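Local structure of putative L-alanine-DL-glutamate epimerase (Burkholderia xenovorans, 3GO2) at residues A[248-258]-A[279-287]; A[313-323]-A[338-348]. The protein probably acts as a racemase or epimerase of the mandelate racemase/muconate lactonizing enzyme family and binds magnesium. One frame throughout, in Å; residues are numbered along the deposited sequence.

Contact 1 (A[248-258]-A[279-287]). With MG (magnesium ion), chain C.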
loop_
_atom_site.group_PDB
_atom_site.type_symbol
_atom_site.label_atom_id
_atom_site.label_comp_id
_atom_site.label_asym_id
_atom_site.label_seq_id
_atom_site.Cartn_x
_atom_site.Cartn_y
_atom_site.Cartn_z
ATOM N N SER A 248 14.373 16.226 9.257
ATOM C CA SER A 248 13.104 15.732 9.763
ATOM C C SER A 248 13.250 14.298 10.196
ATOM O O SER A 248 13.933 13.502 9.519
ATOM C CB SER A 248 12.068 15.790 8.634
ATOM O OG SER A 248 10.803 15.330 9.085
ATOM N N TYR A 249 12.535 13.941 11.270
ATOM C CA TYR A 249 12.397 12.560 11.672
ATOM C C TYR A 249 11.022 11.974 11.273
ATOM O O TYR A 249 10.588 10.946 11.809
ATOM C CB TYR A 249 12.631 12.470 13.171
ATOM C CG TYR A 249 14.062 12.795 13.564
ATOM C CD1 TYR A 249 15.112 12.144 12.961
ATOM C CD2 TYR A 249 14.353 13.744 14.551
ATOM C CE1 TYR A 249 16.417 12.397 13.308
ATOM C CE2 TYR A 249 15.679 14.000 14.915
ATOM C CZ TYR A 249 16.697 13.310 14.284
ATOM O OH TYR A 249 18.018 13.524 14.603
ATOM N N SER A 250 10.362 12.638 10.335
ATOM C CA SER A 250 9.124 12.156 9.739
ATOM C C SER A 250 9.279 11.928 8.231
ATOM O O SER A 250 9.100 12.865 7.441
ATOM C CB SER A 250 8.000 13.155 9.945
ATOM O OG SER A 250 6.801 12.655 9.311
ATOM N N PRO A 251 9.592 10.698 7.825
ATOM C CA PRO A 251 9.699 10.440 6.395
ATOM C C PRO A 251 8.392 10.788 5.689
ATOM O O PRO A 251 8.421 11.346 4.599
ATOM C CB PRO A 251 10.003 8.937 6.305
ATOM C CG PRO A 251 10.576 8.602 7.632
ATOM C CD PRO A 251 9.999 9.536 8.632
ATOM N N GLN A 252 7.244 10.477 6.306
ATOM C CA GLN A 252 5.942 10.803 5.677
ATOM C C GLN A 252 5.746 12.326 5.526
ATOM O O GLN A 252 5.326 12.813 4.469
ATOM C CB GLN A 252 4.790 10.139 6.475
ATOM C CG GLN A 252 3.403 10.520 6.075
ATOM C CD GLN A 252 2.316 9.997 7.055
ATOM O OE1 GLN A 252 2.532 9.055 7.818
ATOM N NE2 GLN A 252 1.169 10.648 7.047
ATOM N N GLY A 253 6.080 13.088 6.561
ATOM C CA GLY A 253 5.903 14.534 6.542
ATOM C C GLY A 253 6.861 15.185 5.552
ATOM O O GLY A 253 6.468 16.031 4.760
ATOM N N LEU A 254 8.126 14.773 5.583
ATOM C CA LEU A 254 9.096 15.303 4.621
ATOM C C LEU A 254 8.707 14.956 3.203
ATOM O O LEU A 254 8.803 15.818 2.320
ATOM C CB LEU A 254 10.507 14.842 4.931
ATOM C CG LEU A 254 11.617 15.399 4.057
ATOM C CD1 LEU A 254 11.672 16.943 4.146
ATOM C CD2 LEU A 254 12.983 14.770 4.404
ATOM N N ALA A 255 8.243 13.722 2.976
ATOM C CA ALA A 255 7.781 13.353 1.637
ATOM C C ALA A 255 6.600 14.212 1.171
ATOM O O ALA A 255 6.510 14.559 0.000
ATOM C CB ALA A 255 7.442 11.858 1.551
ATOM N N TYR A 256 5.701 14.551 2.081
ATOM C CA TYR A 256 4.573 15.429 1.747
ATOM C C TYR A 256 5.106 16.790 1.313
ATOM O O TYR A 256 4.671 17.367 0.303
ATOM C CB TYR A 256 3.579 15.548 2.937
ATOM C CG TYR A 256 2.335 16.279 2.534
ATOM C CD1 TYR A 256 1.235 15.581 2.037
ATOM C CD2 TYR A 256 2.274 17.659 2.562
ATOM C CE1 TYR A 256 0.110 16.226 1.628
ATOM C CE2 TYR A 256 1.137 18.339 2.121
ATOM C CZ TYR A 256 0.066 17.616 1.640
ATOM O OH TYR A 256 -1.056 18.258 1.188
ATOM N N VAL A 257 6.042 17.329 2.091
ATOM C CA VAL A 257 6.652 18.597 1.768
ATOM C C VAL A 257 7.309 18.543 0.391
ATOM O O VAL A 257 7.074 19.430 -0.441
ATOM C CB VAL A 257 7.641 19.046 2.878
ATOM C CG1 VAL A 257 8.413 20.282 2.435
ATOM C CG2 VAL A 257 6.848 19.323 4.205
ATOM N N ARG A 258 8.117 17.514 0.128
ATOM C CA ARG A 258 8.803 17.448 -1.165
ATOM C C ARG A 258 7.795 17.413 -2.319
ATOM O O ARG A 258 7.960 18.093 -3.340
ATOM C CB ARG A 258 9.757 16.272 -1.250
ATOM C CG ARG A 258 10.617 16.288 -2.516
ATOM C CD ARG A 258 11.081 14.926 -2.871
ATOM N NE ARG A 258 11.874 14.921 -4.106
ATOM C CZ ARG A 258 12.112 13.835 -4.825
ATOM N NH1 ARG A 258 11.618 12.628 -4.474
ATOM N NH2 ARG A 258 12.839 13.935 -5.918
ATOM N N PRO A 279 13.819 4.632 5.238
ATOM C CA PRO A 279 12.441 5.098 5.200
ATOM C C PRO A 279 12.220 6.381 4.371
ATOM O O PRO A 279 11.157 6.546 3.769
ATOM C CB PRO A 279 12.097 5.341 6.675
ATOM C CG PRO A 279 13.145 4.711 7.437
ATOM C CD PRO A 279 14.301 4.436 6.613
ATOM N N PHE A 280 13.230 7.243 4.302
ATOM C CA PHE A 280 13.140 8.454 3.523
ATOM C C PHE A 280 13.166 8.134 2.045
ATOM O O PHE A 280 12.367 8.674 1.270
ATOM C CB PHE A 280 14.247 9.432 3.922
ATOM C CG PHE A 280 14.101 9.933 5.338
ATOM C CD1 PHE A 280 13.359 11.054 5.607
ATOM C CD2 PHE A 280 14.695 9.253 6.395
ATOM C CE1 PHE A 280 13.199 11.507 6.921
ATOM C CE2 PHE A 280 14.563 9.688 7.688
ATOM C CZ PHE A 280 13.798 10.844 7.951
ATOM N N PHE A 281 14.055 7.237 1.629
ATOM C CA PHE A 281 14.120 6.895 0.212
ATOM C C PHE A 281 12.845 6.141 -0.211
ATOM O O PHE A 281 12.298 6.384 -1.302
ATOM C CB PHE A 281 15.372 6.079 -0.095
ATOM C CG PHE A 281 16.702 6.803 0.145
ATOM C CD1 PHE A 281 16.781 8.131 0.525
ATOM C CD2 PHE A 281 17.901 6.123 -0.065
ATOM C CE1 PHE A 281 18.001 8.746 0.729
ATOM C CE2 PHE A 281 19.125 6.740 0.137
ATOM C CZ PHE A 281 19.173 8.059 0.527
ATOM N N ASP A 282 12.362 5.242 0.643
ATOM C CA ASP A 282 11.129 4.492 0.338
ATOM C C ASP A 282 9.921 5.427 0.136
ATOM O O ASP A 282 9.015 5.120 -0.656
ATOM C CB ASP A 282 10.835 3.505 1.458
ATOM C CG ASP A 282 11.794 2.310 1.459
ATOM O OD1 ASP A 282 12.569 2.132 0.506
ATOM O OD2 ASP A 282 11.707 1.550 2.424
ATOM N N ALA A 283 9.942 6.552 0.842
ATOM C CA ALA A 283 8.884 7.546 0.777
ATOM C C ALA A 283 9.059 8.612 -0.304
ATOM O O ALA A 283 8.186 9.462 -0.443
ATOM C CB ALA A 283 8.708 8.198 2.167
ATOM N N ASN A 284 10.130 8.546 -1.090
ATOM C CA ASN A 284 10.421 9.597 -2.089
ATOM C C ASN A 284 10.571 10.947 -1.417
ATOM O O ASN A 284 10.139 11.980 -1.953
ATOM C CB ASN A 284 9.321 9.703 -3.154
ATOM C CG ASN A 284 9.241 8.501 -4.013
ATOM O OD1 ASN A 284 10.243 8.063 -4.557
ATOM N ND2 ASN A 284 8.028 7.965 -4.182
ATOM N N ALA A 285 11.197 10.969 -0.241
ATOM C CA ALA A 285 11.238 12.189 0.549
ATOM C C ALA A 285 12.307 13.191 0.092
ATOM O O ALA A 285 12.224 14.362 0.477
ATOM C CB ALA A 285 11.460 11.858 2.061
ATOM N N VAL A 286 13.312 12.759 -0.674
ATOM C CA VAL A 286 14.440 13.668 -1.003
ATOM C C VAL A 286 14.871 13.688 -2.469
ATOM O O VAL A 286 14.845 12.669 -3.168
ATOM C CB VAL A 286 15.700 13.407 -0.141
ATOM C CG1 VAL A 286 15.385 13.591 1.360
ATOM C CG2 VAL A 286 16.278 12.051 -0.425
ATOM N N ASP A 287 15.264 14.870 -2.931
ATOM C CA ASP A 287 16.057 14.961 -4.144
ATOM C C ASP A 287 17.518 14.571 -3.891
ATOM O O ASP A 287 18.137 13.857 -4.706
ATOM C CB ASP A 287 15.998 16.366 -4.726
ATOM C CG ASP A 287 14.633 16.710 -5.258
ATOM O OD1 ASP A 287 14.388 16.460 -6.449
ATOM O OD2 ASP A 287 13.769 17.188 -4.486
HETATM MG MG MG C . 19.904 12.023 14.133
HETATM O O HOH W 1 7.493 12.886 -2.008
HETATM O O HOH W 2 20.531 10.663 15.965
HETATM O O HOH W 3 18.676 9.890 13.580
#
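Arg258 reaches from helix 251-259 to the loop after helix 273-282, gripping it at three points. Its chain runs out extended, with CG anti to the backbone N (chi1 -173°), carrying the guanidinium past Ala285 to Asp287. There it binds side-on: NE meets Asp287 OD2 at 3.0 Å and NH2 meets Asp287 OD1 at 3.0 Å, a salt bridge with the guanidinium and carboxylate planes nearly perpendicular (88°), both oxygens being met from above the carboxylate. NH1 gives a nearly straight bond to Asn284 O (3.0 Å, 168°), so the group is fixed in rotation, and Val286 O lies over its face. Asp287 OD2 also accepts from Ile265 N, while Tyr256 of another subunit makes a cation-pi contact with Arg258.

At the other end Phe280 offers a ring face to Pro251, whose CG sits 3.9 Å from the ring centroid, a CH-pi contact. Pro279 packs beside the same proline, and Leu254 CD2 reaches Phe280 CD1 at 3.9 Å. In between, the small side chains of Ala255, Ala283 and Ala285 let the backbones come close: Ala255 CA and Ala285 CA are 3.8 Å apart. One water donates to both Ala255 O and Asn284 O.

Ser250 OG caps the start of helix 251-259 by accepting from Gly253 N, and a Schellman motif at Asn284 ends helix 273-282. Tyr249 OH binds a magnesium ion together with Thr270 O of the same chain, Pro78 O of a neighbouring subunit and two waters. The pairing is that of successive outer helices in the modified TIM barrel, (beta/alpha)7beta, of the enolase superfamily.

Contact 2 (A[313-323]-A[338-348])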
loop_
_atom_site.group_PDB
_atom_site.type_symbol
_atom_site.label_atom_id
_atom_site.label_comp_id
_atom_site.label_asym_id
_atom_site.label_seq_id
_atom_site.Cartn_x
_atom_site.Cartn_y
_atom_site.Cartn_z
ATOM N N ILE A 313 19.597 8.698 -6.359
ATOM C CA ILE A 313 19.748 9.868 -5.531
ATOM C C ILE A 313 21.232 10.175 -5.385
ATOM O O ILE A 313 22.009 9.291 -5.053
ATOM C CB ILE A 313 19.144 9.596 -4.118
ATOM C CG1 ILE A 313 17.638 9.357 -4.222
ATOM C CG2 ILE A 313 19.461 10.733 -3.145
ATOM C CD1 ILE A 313 17.006 8.853 -2.928
ATOM N N ASN A 314 21.617 11.420 -5.658
ATOM C CA ASN A 314 22.982 11.852 -5.446
ATOM C C ASN A 314 23.145 12.346 -4.015
ATOM O O ASN A 314 22.173 12.786 -3.361
ATOM C CB ASN A 314 23.355 12.953 -6.454
ATOM C CG ASN A 314 23.560 12.403 -7.851
ATOM O OD1 ASN A 314 23.548 11.196 -8.047
ATOM N ND2 ASN A 314 23.726 13.297 -8.836
ATOM N N VAL A 315 24.384 12.266 -3.530
ATOM C CA VAL A 315 24.682 12.548 -2.115
ATOM C C VAL A 315 25.633 13.713 -1.978
ATOM O O VAL A 315 26.388 14.027 -2.915
ATOM C CB VAL A 315 25.276 11.308 -1.406
ATOM C CG1 VAL A 315 24.332 10.137 -1.504
ATOM C CG2 VAL A 315 26.639 10.929 -2.009
ATOM N N ALA A 316 25.592 14.375 -0.832
ATOM C CA ALA A 316 26.515 15.476 -0.550
ATOM C C ALA A 316 27.046 15.300 0.866
ATOM O O ALA A 316 26.275 15.090 1.784
ATOM C CB ALA A 316 25.815 16.828 -0.669
ATOM N N PRO A 317 28.368 15.422 1.053
ATOM C CA PRO A 317 28.865 15.372 2.437
ATOM C C PRO A 317 28.471 16.560 3.285
ATOM O O PRO A 317 28.324 17.686 2.774
ATOM C CB PRO A 317 30.393 15.383 2.276
ATOM C CG PRO A 317 30.658 15.297 0.884
ATOM C CD PRO A 317 29.456 15.446 0.068
ATOM N N HIS A 318 28.275 16.290 4.579
ATOM C CA HIS A 318 28.094 17.312 5.590
ATOM C C HIS A 318 29.494 17.682 6.090
ATOM O O HIS A 318 30.231 16.848 6.632
ATOM C CB HIS A 318 27.245 16.750 6.711
ATOM C CG HIS A 318 26.799 17.760 7.703
ATOM N ND1 HIS A 318 26.424 17.410 8.979
ATOM C CD2 HIS A 318 26.594 19.099 7.598
ATOM C CE1 HIS A 318 26.004 18.485 9.617
ATOM N NE2 HIS A 318 26.113 19.526 8.813
ATOM N N ASN A 319 29.876 18.936 5.897
ATOM C CA ASN A 319 31.250 19.327 6.160
ATOM C C ASN A 319 31.313 20.765 6.609
ATOM O O ASN A 319 31.260 21.662 5.778
ATOM C CB ASN A 319 32.073 19.144 4.885
ATOM C CG ASN A 319 33.535 19.431 5.096
ATOM O OD1 ASN A 319 34.144 18.882 6.000
ATOM N ND2 ASN A 319 34.097 20.311 4.277
ATOM N N PHE A 320 31.419 20.974 7.917
ATOM C CA PHE A 320 31.397 22.325 8.482
ATOM C C PHE A 320 32.264 22.440 9.746
ATOM O O PHE A 320 31.980 23.208 10.669
ATOM C CB PHE A 320 29.947 22.799 8.690
ATOM C CG PHE A 320 29.254 22.212 9.878
ATOM C CD1 PHE A 320 28.909 23.025 10.970
ATOM C CD2 PHE A 320 28.942 20.863 9.933
ATOM C CE1 PHE A 320 28.255 22.475 12.073
ATOM C CE2 PHE A 320 28.304 20.329 11.043
ATOM C CZ PHE A 320 27.977 21.121 12.100
ATOM N N TYR A 321 33.354 21.686 9.748
ATOM C CA TYR A 321 34.223 21.575 10.897
ATOM C C TYR A 321 35.620 22.066 10.477
ATOM O O TYR A 321 35.746 23.012 9.687
ATOM C CB TYR A 321 34.261 20.111 11.331
ATOM C CG TYR A 321 32.916 19.377 11.376
ATOM C CD1 TYR A 321 32.101 19.472 12.501
ATOM C CD2 TYR A 321 32.498 18.546 10.307
ATOM C CE1 TYR A 321 30.857 18.759 12.587
ATOM C CE2 TYR A 321 31.251 17.838 10.351
ATOM C CZ TYR A 321 30.447 17.950 11.510
ATOM O OH TYR A 321 29.240 17.260 11.623
ATOM N N GLY A 322 36.670 21.416 10.973
ATOM C CA GLY A 322 38.036 21.833 10.671
ATOM C C GLY A 322 38.592 21.243 9.389
ATOM O O GLY A 322 37.913 20.500 8.664
ATOM N N HIS A 323 39.856 21.559 9.106
ATOM C CA HIS A 323 40.474 21.089 7.855
ATOM C C HIS A 323 40.520 19.585 7.746
ATOM O O HIS A 323 40.426 19.056 6.653
ATOM C CB HIS A 323 41.912 21.604 7.683
ATOM C CG HIS A 323 42.009 23.048 7.320
ATOM N ND1 HIS A 323 40.970 23.762 6.759
ATOM C CD2 HIS A 323 43.048 23.916 7.430
ATOM C CE1 HIS A 323 41.369 24.998 6.525
ATOM N NE2 HIS A 323 42.626 25.118 6.925
ATOM N N ASN A 338 27.891 9.067 -7.503
ATOM C CA ASN A 338 26.641 9.816 -7.391
ATOM C C ASN A 338 26.778 11.004 -6.421
ATOM O O ASN A 338 26.093 11.081 -5.414
ATOM C CB ASN A 338 25.468 8.880 -7.018
ATOM C CG ASN A 338 25.732 8.041 -5.750
ATOM O OD1 ASN A 338 26.808 7.459 -5.601
ATOM N ND2 ASN A 338 24.736 7.952 -4.869
ATOM N N LEU A 339 27.701 11.920 -6.743
ATOM C CA LEU A 339 28.036 13.056 -5.890
ATOM C C LEU A 339 27.340 14.324 -6.376
ATOM O O LEU A 339 27.599 14.801 -7.496
ATOM C CB LEU A 339 29.552 13.287 -5.857
ATOM C CG LEU A 339 30.050 14.491 -5.057
ATOM C CD1 LEU A 339 29.949 14.258 -3.542
ATOM C CD2 LEU A 339 31.501 14.829 -5.456
ATOM N N ARG A 340 26.480 14.892 -5.537
ATOM C CA ARG A 340 25.770 16.115 -5.910
ATOM C C ARG A 340 26.679 17.341 -5.949
ATOM O O ARG A 340 26.681 18.114 -6.937
ATOM C CB ARG A 340 24.605 16.421 -4.929
ATOM C CG ARG A 340 23.808 17.674 -5.342
ATOM C CD ARG A 340 23.117 17.428 -6.657
ATOM N NE ARG A 340 22.464 18.586 -7.242
ATOM C CZ ARG A 340 23.036 19.442 -8.091
ATOM N NH1 ARG A 340 24.324 19.346 -8.405
ATOM N NH2 ARG A 340 22.321 20.426 -8.602
ATOM N N ILE A 341 27.404 17.520 -4.848
ATOM C CA ILE A 341 28.224 18.705 -4.540
ATOM C C ILE A 341 28.837 18.449 -3.161
ATOM O O ILE A 341 28.383 17.542 -2.464
ATOM C CB ILE A 341 27.370 19.987 -4.513
ATOM C CG1 ILE A 341 28.235 21.239 -4.524
ATOM C CG2 ILE A 341 26.435 20.028 -3.301
ATOM C CD1 ILE A 341 27.440 22.488 -4.950
ATOM N N MET A 342 29.857 19.222 -2.764
ATOM C CA MET A 342 30.453 19.106 -1.419
ATOM C C MET A 342 30.374 20.431 -0.653
ATOM O O MET A 342 30.742 21.489 -1.150
ATOM C CB MET A 342 31.915 18.607 -1.447
ATOM C CG MET A 342 32.616 18.565 -0.053
ATOM S SD MET A 342 34.159 17.596 -0.135
ATOM C CE MET A 342 35.019 18.427 1.255
ATOM N N GLU A 343 29.863 20.356 0.562
ATOM C CA GLU A 343 29.853 21.486 1.475
ATOM C C GLU A 343 31.245 21.838 1.960
ATOM O O GLU A 343 32.022 20.969 2.263
ATOM C CB GLU A 343 29.018 21.110 2.715
ATOM C CG GLU A 343 28.838 22.266 3.699
ATOM C CD GLU A 343 27.978 21.906 4.891
ATOM O OE1 GLU A 343 27.833 20.694 5.186
ATOM O OE2 GLU A 343 27.449 22.847 5.526
ATOM N N THR A 344 31.538 23.124 2.108
ATOM C CA THR A 344 32.724 23.510 2.876
ATOM C C THR A 344 32.514 24.916 3.426
ATOM O O THR A 344 31.785 25.701 2.831
ATOM C CB THR A 344 34.016 23.418 2.020
ATOM O OG1 THR A 344 35.152 23.377 2.872
ATOM C CG2 THR A 344 34.133 24.599 1.054
ATOM N N ASP A 345 33.147 25.221 4.547
ATOM C CA ASP A 345 33.136 26.593 5.085
ATOM C C ASP A 345 34.373 27.278 4.556
ATOM O O ASP A 345 35.504 26.790 4.716
ATOM C CB ASP A 345 33.139 26.583 6.617
ATOM C CG ASP A 345 31.796 26.179 7.206
ATOM O OD1 ASP A 345 30.745 26.429 6.571
ATOM O OD2 ASP A 345 31.777 25.648 8.339
ATOM N N ILE A 346 34.175 28.416 3.911
ATOM C CA ILE A 346 35.294 29.180 3.377
ATOM C C ILE A 346 35.786 30.202 4.421
ATOM O O ILE A 346 36.961 30.607 4.389
ATOM C CB ILE A 346 34.903 29.809 2.011
ATOM C CG1 ILE A 346 34.758 28.721 0.934
ATOM C CG2 ILE A 346 35.914 30.847 1.564
ATOM C CD1 ILE A 346 35.984 27.816 0.739
ATOM N N ASP A 347 34.903 30.598 5.337
ATOM C CA ASP A 347 35.281 31.407 6.505
ATOM C C ASP A 347 36.040 30.518 7.492
ATOM O O ASP A 347 35.496 29.517 7.989
ATOM C CB ASP A 347 34.063 32.028 7.179
ATOM C CG ASP A 347 33.279 32.958 6.257
ATOM O OD1 ASP A 347 33.811 34.047 5.928
ATOM O OD2 ASP A 347 32.136 32.584 5.869
ATOM N N ARG A 348 37.299 30.886 7.767
ATOM C CA ARG A 348 38.148 30.092 8.654
ATOM C C ARG A 348 38.627 30.913 9.833
ATOM O O ARG A 348 38.796 32.139 9.752
ATOM C CB ARG A 348 39.373 29.516 7.937
ATOM C CG ARG A 348 39.140 28.773 6.617
ATOM C CD ARG A 348 38.043 27.729 6.690
ATOM N NE ARG A 348 38.309 26.673 7.652
ATOM C CZ ARG A 348 37.574 25.558 7.743
ATOM N NH1 ARG A 348 37.850 24.631 8.636
ATOM N NH2 ARG A 348 36.547 25.367 6.924
HETATM O O HOH W 4 34.144 25.275 9.525
#
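Segments 313-323 and 338-348 run in roughly the same direction, 27° apart end to end, and are joined by a single backbone bridge at Val315 and Leu339: Val315 N donates to Asn338 O (2.8 Å), and Arg340 N to Val315 O (2.8 Å). Asn338 extends this ladder with its side chain, ND2 pointing in the carbonyl plane at Ile313 O (3.0 Å, 170°). Further along, side chains take over. Glu343 is fully extended with CG anti to the backbone N (chi1 -175°); its OE1 accepts from Asn319 N (2.8 Å), which lies above the carboxylate plane, and sits at the edge of the His318 ring, 3.1 Å from CD2. Asn319 returns the bond through ND2 to Glu343 O (3.0 Å). Pro317 CG packs on Met342 CG. At the far end Arg348 gives NH1 to Tyr321 O (2.9 Å).

Asp345 OD1 bonds His125, which binds 2-oxoglutarate. Held through OE1 and, by Ser124, through OE2, Glu343 is fixed in orientation near His318, whose side chain comes within about 4 Å of a magnesium ion. His318 ND1 is bonded to Asp292, consistent with the His-Asp dyad ending the seventh and sixth barrel strands in mandelate racemase, where the histidine is a catalytic base.

How the contacts relate
Contact 1 closes before contact 2 opens, and both belong to the C-terminal domain, their centres 22 Å apart. Contact 1 lies at the periphery, about 20 Å from the centre of the chain, where helices 251-259 and 273-282 pack; contact 2 is buried near the middle, about 6 Å from that centre. Strand 288-291, which follows directly on contact 1, pairs with strand 314-317 of contact 2 in the parallel part of the barrel sheet. The two meet at Ile313, whose CD1 lies 3.5 Å from Phe281 CD1. The chain passes from the outer helical layer, through strand 288-291, to the interior near the magnesium site of Asp219, Glu245 and Glu269; both contacts also reach one neighbouring subunit.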